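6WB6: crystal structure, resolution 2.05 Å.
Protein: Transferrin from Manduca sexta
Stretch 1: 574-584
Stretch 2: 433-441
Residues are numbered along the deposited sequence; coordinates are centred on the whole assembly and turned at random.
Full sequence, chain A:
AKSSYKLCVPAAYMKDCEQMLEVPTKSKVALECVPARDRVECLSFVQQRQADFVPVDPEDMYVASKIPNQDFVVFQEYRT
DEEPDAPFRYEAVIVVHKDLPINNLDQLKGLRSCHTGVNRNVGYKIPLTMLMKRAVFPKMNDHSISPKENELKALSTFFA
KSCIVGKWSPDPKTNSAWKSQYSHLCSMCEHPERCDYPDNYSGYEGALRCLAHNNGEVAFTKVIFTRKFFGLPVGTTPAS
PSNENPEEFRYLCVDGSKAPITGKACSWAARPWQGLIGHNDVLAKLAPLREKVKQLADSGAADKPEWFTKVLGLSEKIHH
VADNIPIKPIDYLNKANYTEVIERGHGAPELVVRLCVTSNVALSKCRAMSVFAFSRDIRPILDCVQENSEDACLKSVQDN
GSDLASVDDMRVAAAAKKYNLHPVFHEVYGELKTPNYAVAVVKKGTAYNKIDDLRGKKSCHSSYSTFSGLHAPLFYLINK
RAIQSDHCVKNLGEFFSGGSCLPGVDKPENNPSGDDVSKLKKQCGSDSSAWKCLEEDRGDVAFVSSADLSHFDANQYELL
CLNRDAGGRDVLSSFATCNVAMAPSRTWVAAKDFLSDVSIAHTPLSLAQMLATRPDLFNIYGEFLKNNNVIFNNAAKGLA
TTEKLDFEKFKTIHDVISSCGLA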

ATOM      1  N   SER A 574      25.262  -6.439   2.425  1.00 32.44           N
ATOM      2  CA  SER A 574      25.015  -6.818   1.045  1.00 39.43           C
ATOM      3  C   SER A 574      24.387  -8.193   0.927  1.00 33.20           C
ATOM      4  O   SER A 574      24.318  -8.730  -0.182  1.00 29.53           O
ATOM      5  CB  SER A 574      26.315  -6.778   0.239  1.00 34.98           C
ATOM      6  OG  SER A 574      27.081  -7.932   0.512  1.00 40.38           O
ATOM      7  N   PHE A 575      23.895  -8.750   2.033  1.00 30.35           N
ATOM      8  CA  PHE A 575      23.302 -10.086   2.043  1.00 31.73           C
ATOM      9  C   PHE A 575      22.399 -10.358   0.841  1.00 25.64           C
ATOM     10  O   PHE A 575      22.391 -11.484   0.333  1.00 23.14           O
ATOM     11  CB  PHE A 575      22.527 -10.309   3.350  1.00 29.09           C
ATOM     12  CG  PHE A 575      21.453  -9.300   3.602  1.00 29.39           C
ATOM     13  CD1 PHE A 575      21.734  -8.123   4.256  1.00 31.29           C
ATOM     14  CD2 PHE A 575      20.155  -9.531   3.176  1.00 34.19           C
ATOM     15  CE1 PHE A 575      20.746  -7.182   4.481  1.00 36.47           C
ATOM     16  CE2 PHE A 575      19.163  -8.609   3.406  1.00 29.08           C
ATOM     17  CZ  PHE A 575      19.454  -7.428   4.058  1.00 27.87           C
ATOM     18  N   ALA A 576      21.662  -9.353   0.344  1.00 24.19           N
ATOM     19  CA  ALA A 576      20.759  -9.606  -0.779  1.00 28.38           C
ATOM     20  C   ALA A 576      21.483 -10.118  -2.025  1.00 29.33           C
ATOM     21  O   ALA A 576      20.831 -10.676  -2.904  1.00 22.31           O
ATOM     22  CB  ALA A 576      19.960  -8.356  -1.150  1.00 29.93           C
ATOM     23  N   THR A 577      22.808  -9.969  -2.120  1.00 30.86           N
ATOM     24  CA  THR A 577      23.551 -10.530  -3.247  1.00 39.00           C
ATOM     25  C   THR A 577      24.746 -11.376  -2.810  1.00 29.98           C
ATOM     26  O   THR A 577      25.510 -11.844  -3.666  1.00 26.31           O
ATOM     27  CB  THR A 577      24.027  -9.411  -4.188  1.00 36.55           C
ATOM     28  OG1 THR A 577      24.986  -8.593  -3.511  1.00 28.38           O
ATOM     29  CG2 THR A 577      22.847  -8.560  -4.648  1.00 31.35           C
ATOM     30  N   CYS A 578      24.917 -11.593  -1.507  1.00 31.50           N
ATOM     31  CA  CYS A 578      26.038 -12.344  -0.931  1.00 38.19           C
ATOM     32  C   CYS A 578      25.414 -13.233   0.139  1.00 26.93           C
ATOM     33  O   CYS A 578      25.268 -12.809   1.291  1.00 26.06           O
ATOM     34  CB  CYS A 578      27.104 -11.431  -0.332  1.00 30.36           C
ATOM     35  SG  CYS A 578      28.541 -12.344   0.303  1.00 37.51           S
ATOM     36  N   ASN A 579      25.042 -14.448  -0.248  1.00 20.77           N
ATOM     37  CA  ASN A 579      24.125 -15.225   0.566  1.00 26.10           C
ATOM     38  C   ASN A 579      24.213 -16.686   0.158  1.00 28.55           C
ATOM     39  O   ASN A 579      24.946 -17.055  -0.760  1.00 28.21           O
ATOM     40  CB  ASN A 579      22.696 -14.723   0.401  1.00 28.24           C
ATOM     41  CG  ASN A 579      22.235 -14.745  -1.061  1.00 26.94           C
ATOM     42  OD1 ASN A 579      22.045 -15.815  -1.652  1.00 26.32           O
ATOM     43  ND2 ASN A 579      22.054 -13.557  -1.646  1.00 28.99           N
ATOM     44  N   VAL A 580      23.428 -17.508   0.842  1.00 25.63           N
ATOM     45  CA  VAL A 580      23.219 -18.889   0.468  1.00 28.09           C
ATOM     46  C   VAL A 580      21.919 -19.054  -0.294  1.00 27.79           C
ATOM     47  O   VAL A 580      21.901 -19.613  -1.386  1.00 28.67           O
ATOM     48  CB  VAL A 580      23.242 -19.799   1.712  1.00 23.87           C
ATOM     49  CG1 VAL A 580      23.268 -21.250   1.268  1.00 22.22           C
ATOM     50  CG2 VAL A 580      24.426 -19.468   2.592  1.00 29.47           C
ATOM     51  N   ALA A 581      20.818 -18.582   0.284  1.00 26.60           N
ATOM     52  CA  ALA A 581      19.527 -18.619  -0.377  1.00 22.45           C
ATOM     53  C   ALA A 581      18.690 -17.472   0.143  1.00 27.64           C
ATOM     54  O   ALA A 581      18.837 -17.045   1.294  1.00 22.57           O
ATOM     55  CB  ALA A 581      18.783 -19.950  -0.130  1.00 22.98           C
ATOM     56  N   MET A 582      17.786 -17.005  -0.700  1.00 13.88           N
ATOM     57  CA  MET A 582      16.723 -16.149  -0.222  1.00 22.79           C
ATOM     58  C   MET A 582      15.811 -16.947   0.699  1.00 20.39           C
ATOM     59  O   MET A 582      15.569 -18.137   0.477  1.00 24.67           O
ATOM     60  CB  MET A 582      15.933 -15.588  -1.397  1.00 30.60           C
ATOM     61  CG  MET A 582      14.967 -14.502  -0.977  1.00 26.71           C
ATOM     62  SD  MET A 582      14.093 -13.806  -2.371  1.00 38.20           S
ATOM     63  CE  MET A 582      12.804 -15.012  -2.489  1.00 20.72           C
ATOM     64  N   ALA A 583      15.324 -16.300   1.726  1.00 18.81           N
ATOM     65  CA  ALA A 583      14.531 -16.954   2.745  1.00 24.97           C
ATOM     66  C   ALA A 583      13.056 -16.771   2.453  1.00 26.79           C
ATOM     67  O   ALA A 583      12.629 -15.656   2.130  1.00 26.02           O
ATOM     68  CB  ALA A 583      14.864 -16.387   4.121  1.00 25.98           C
ATOM     69  N   PRO A 584      12.233 -17.812   2.532  1.00 24.34           N
ATOM     70  CA  PRO A 584      10.793 -17.596   2.364  1.00 28.55           C
ATOM     71  C   PRO A 584      10.282 -16.720   3.490  1.00 29.59           C
ATOM     72  O   PRO A 584      10.497 -17.012   4.664  1.00 36.13           O
ATOM     73  CB  PRO A 584      10.206 -19.013   2.405  1.00 31.13           C
ATOM     74  CG  PRO A 584      11.219 -19.812   3.127  1.00 29.12           C
ATOM     75  CD  PRO A 584      12.551 -19.220   2.808  1.00 30.22           C
TER
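Stretch 2, residues 433-441: KTPNYAVAV

How does stretch 2 run against stretch 1? It lies antiparallel to it, as an extended strand that begins at Tyr437 and runs on past Val441, preceded by a loop that is itself largely stretched out, and it pairs with the short strand Ala581-Met582. Ala581 faces Ala438 as the hydrogen-bonded pair, their CA atoms 5.2 Å apart, while Met582 faces Tyr437 as the non-hydrogen-bonded pair, with CA atoms at 4.3 Å. Ala581 and Ala438 put their side chains on one face of the sheet, Met582 and Tyr437 theirs on the other. Before the strand, stretch 1 folds into a turn from Ser574 to Cys578, and Phe575 and Ala576 of this turn also pack on stretch 2. The contact buries 675 Å², summed over both stretches.

Which backbone donors and acceptors are satisfied across the contact? Ala438 serves both ways: its N donates to Ala581 O at 2.7 Å, and its O accepts from Val580 N at 2.8 Å. The same Ala438 O also takes a weak bond from Ala581 N, at 3.3 Å, so two successive amides of stretch 1 converge on one carbonyl. Val580, with phi/psi of -99/-54, departs from the extended conformation, which fits this departure from a regular ladder. Two residues further along stretch 1, Ala583 N donates to Asn436 O at 2.8 Å. Ala438 O and Ala581 O also come within 3.3 Å of each other, but both are acceptors and no bond joins them.

What do waters and side chains add to this polar network? Beyond the directly bonded amides, water 2 accepts from Ala440 N at 2.9 Å and lies 2.9 Å from Cys578 O, one of several acceptors competing for its two protons. Water 1 bridges the stretches, accepting from Asn436 ND2 at 3.1 Å and donating to Pro584 O at 3.3 Å. Within stretch 1, Asn579 ND2 donates to Phe575 O at 2.9 Å, and Phe575 O also accepts from Cys578 N at 3.1 Å. The Asn579 side chain thereby ties back to the turn, with ND2 just 3.4 Å from Tyr437 CD2. Ser574 O caters for the turn as well, accepting from Thr577 N at 2.8 Å and, more weakly, from Cys578 N at 3.2 Å.

What does the Tyr437 ring rest against? It is held between the turn and the strand of stretch 1. Ala576 CA lies over one face, 3.9 Å from the ring centroid and almost on its normal, while Met582 covers the opposite face with CG, also 3.9 Å from the centroid; both are CH-pi contacts. The Met582 side chain, t at chi1 and chi2, continues past the ring to bring SD within 3.8 Å of Pro435 CG. Phe575 presents its ring edge to Tyr437, with CD2 3.9 Å from Tyr437 CD1, and its CB meets Val439 CG1 at 3.5 Å. Further along the strand, Val580 CG2 packs 4.0 Å from Ala440 CB.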

ATOM      1  N   LYS A 433      13.517  -2.979   1.920  1.00 37.06           N
ATOM      2  CA  LYS A 433      12.300  -3.651   1.465  1.00 28.78           C
ATOM      3  C   LYS A 433      12.655  -4.891   0.646  1.00 22.52           C
ATOM      4  O   LYS A 433      12.576  -4.901  -0.582  1.00 31.52           O
ATOM      5  CB  LYS A 433      11.420  -2.670   0.684  1.00 37.53           C
ATOM      6  CG  LYS A 433      11.246  -1.331   1.424  1.00 32.51           C
ATOM      7  CD  LYS A 433       9.949  -0.609   1.123  1.00 29.30           C
ATOM      8  CE  LYS A 433       9.793   0.579   2.089  1.00 37.91           C
ATOM      9  NZ  LYS A 433       8.479   1.299   1.956  1.00 45.34           N
ATOM     10  N   THR A 434      13.055  -5.939   1.349  1.00 30.45           N
ATOM     11  CA  THR A 434      13.746  -7.104   0.826  1.00 34.08           C
ATOM     12  C   THR A 434      13.325  -8.298   1.671  1.00 21.71           C
ATOM     13  O   THR A 434      13.175  -8.130   2.887  1.00 18.48           O
ATOM     14  CB  THR A 434      15.245  -6.833   0.951  1.00 32.86           C
ATOM     15  OG1 THR A 434      15.714  -6.090  -0.187  1.00 49.03           O
ATOM     16  CG2 THR A 434      16.000  -8.069   1.102  1.00 22.87           C
ATOM     17  N   PRO A 435      13.121  -9.493   1.106  1.00 17.05           N
ATOM     18  CA  PRO A 435      12.923 -10.657   1.983  1.00 27.13           C
ATOM     19  C   PRO A 435      14.180 -10.890   2.797  1.00 26.78           C
ATOM     20  O   PRO A 435      15.239 -10.351   2.487  1.00 22.33           O
ATOM     21  CB  PRO A 435      12.663 -11.812   1.018  1.00 29.94           C
ATOM     22  CG  PRO A 435      12.372 -11.160  -0.305  1.00 32.27           C
ATOM     23  CD  PRO A 435      13.121  -9.888  -0.314  1.00 22.26           C
ATOM     24  N   ASN A 436      14.059 -11.684   3.856  1.00 23.05           N
ATOM     25  CA  ASN A 436      15.257 -12.141   4.545  1.00 20.86           C
ATOM     26  C   ASN A 436      16.044 -13.069   3.635  1.00 25.71           C
ATOM     27  O   ASN A 436      15.483 -13.720   2.749  1.00 23.46           O
ATOM     28  CB  ASN A 436      14.902 -12.871   5.828  1.00 19.51           C
ATOM     29  CG  ASN A 436      14.283 -11.955   6.858  1.00 24.00           C
ATOM     30  OD1 ASN A 436      14.766 -10.842   7.086  1.00 20.97           O
ATOM     31  ND2 ASN A 436      13.180 -12.393   7.441  1.00 24.06           N
ATOM     32  N   TYR A 437      17.352 -13.129   3.865  1.00 22.65           N
ATOM     33  CA  TYR A 437      18.221 -14.083   3.195  1.00 22.32           C
ATOM     34  C   TYR A 437      18.946 -14.951   4.209  1.00 28.45           C
ATOM     35  O   TYR A 437      19.396 -14.472   5.258  1.00 20.79           O
ATOM     36  CB  TYR A 437      19.252 -13.379   2.321  1.00 25.62           C
ATOM     37  CG  TYR A 437      18.657 -12.813   1.061  1.00 24.15           C
ATOM     38  CD1 TYR A 437      17.721 -11.793   1.114  1.00 29.96           C
ATOM     39  CD2 TYR A 437      19.011 -13.309  -0.173  1.00 21.49           C
ATOM     40  CE1 TYR A 437      17.171 -11.282  -0.039  1.00 31.07           C
ATOM     41  CE2 TYR A 437      18.471 -12.804  -1.326  1.00 21.22           C
ATOM     42  CZ  TYR A 437      17.554 -11.793  -1.256  1.00 23.38           C
ATOM     43  OH  TYR A 437      17.014 -11.274  -2.403  1.00 31.39           O
ATOM     44  N   ALA A 438      19.062 -16.226   3.881  1.00 18.30           N
ATOM     45  CA  ALA A 438      20.005 -17.078   4.582  1.00 23.73           C
ATOM     46  C   ALA A 438      21.410 -16.744   4.105  1.00 25.10           C
ATOM     47  O   ALA A 438      21.693 -16.763   2.900  1.00 21.07           O
ATOM     48  CB  ALA A 438      19.690 -18.552   4.337  1.00 22.38           C
ATOM     49  N   VAL A 439      22.297 -16.416   5.035  1.00 20.60           N
ATOM     50  CA  VAL A 439      23.642 -16.009   4.661  1.00 21.82           C
ATOM     51  C   VAL A 439      24.643 -16.860   5.416  1.00 21.66           C
ATOM     52  O   VAL A 439      24.287 -17.688   6.257  1.00 25.39           O
ATOM     53  CB  VAL A 439      23.913 -14.514   4.905  1.00 22.42           C
ATOM     54  CG1 VAL A 439      22.804 -13.692   4.290  1.00 23.81           C
ATOM     55  CG2 VAL A 439      24.065 -14.202   6.388  1.00 28.42           C
ATOM     56  N   ALA A 440      25.906 -16.682   5.032  1.00 30.30           N
ATOM     57  CA  ALA A 440      27.050 -17.395   5.586  1.00 32.66           C
ATOM     58  C   ALA A 440      28.019 -16.350   6.108  1.00 32.68           C
ATOM     59  O   ALA A 440      28.658 -15.648   5.314  1.00 20.47           O
ATOM     60  CB  ALA A 440      27.724 -18.268   4.537  1.00 27.19           C
ATOM     61  N   VAL A 441      28.126 -16.256   7.434  1.00 22.98           N
ATOM     62  CA  VAL A 441      28.935 -15.238   8.089  1.00 22.41           C
ATOM     63  C   VAL A 441      30.301 -15.838   8.394  1.00 25.75           C
ATOM     64  O   VAL A 441      30.388 -16.952   8.940  1.00 21.73           O
ATOM     65  CB  VAL A 441      28.247 -14.739   9.373  1.00 23.79           C
ATOM     66  CG1 VAL A 441      29.035 -13.621  10.017  1.00 31.18           C
ATOM     67  CG2 VAL A 441      26.813 -14.299   9.080  1.00 18.00           C
TER
HETATM   68  O   HOH W   1      12.176 -15.298   6.924  1.00 29.58           O
HETATM   69  O   HOH W   2      26.503 -15.044   2.754  1.00 26.75           O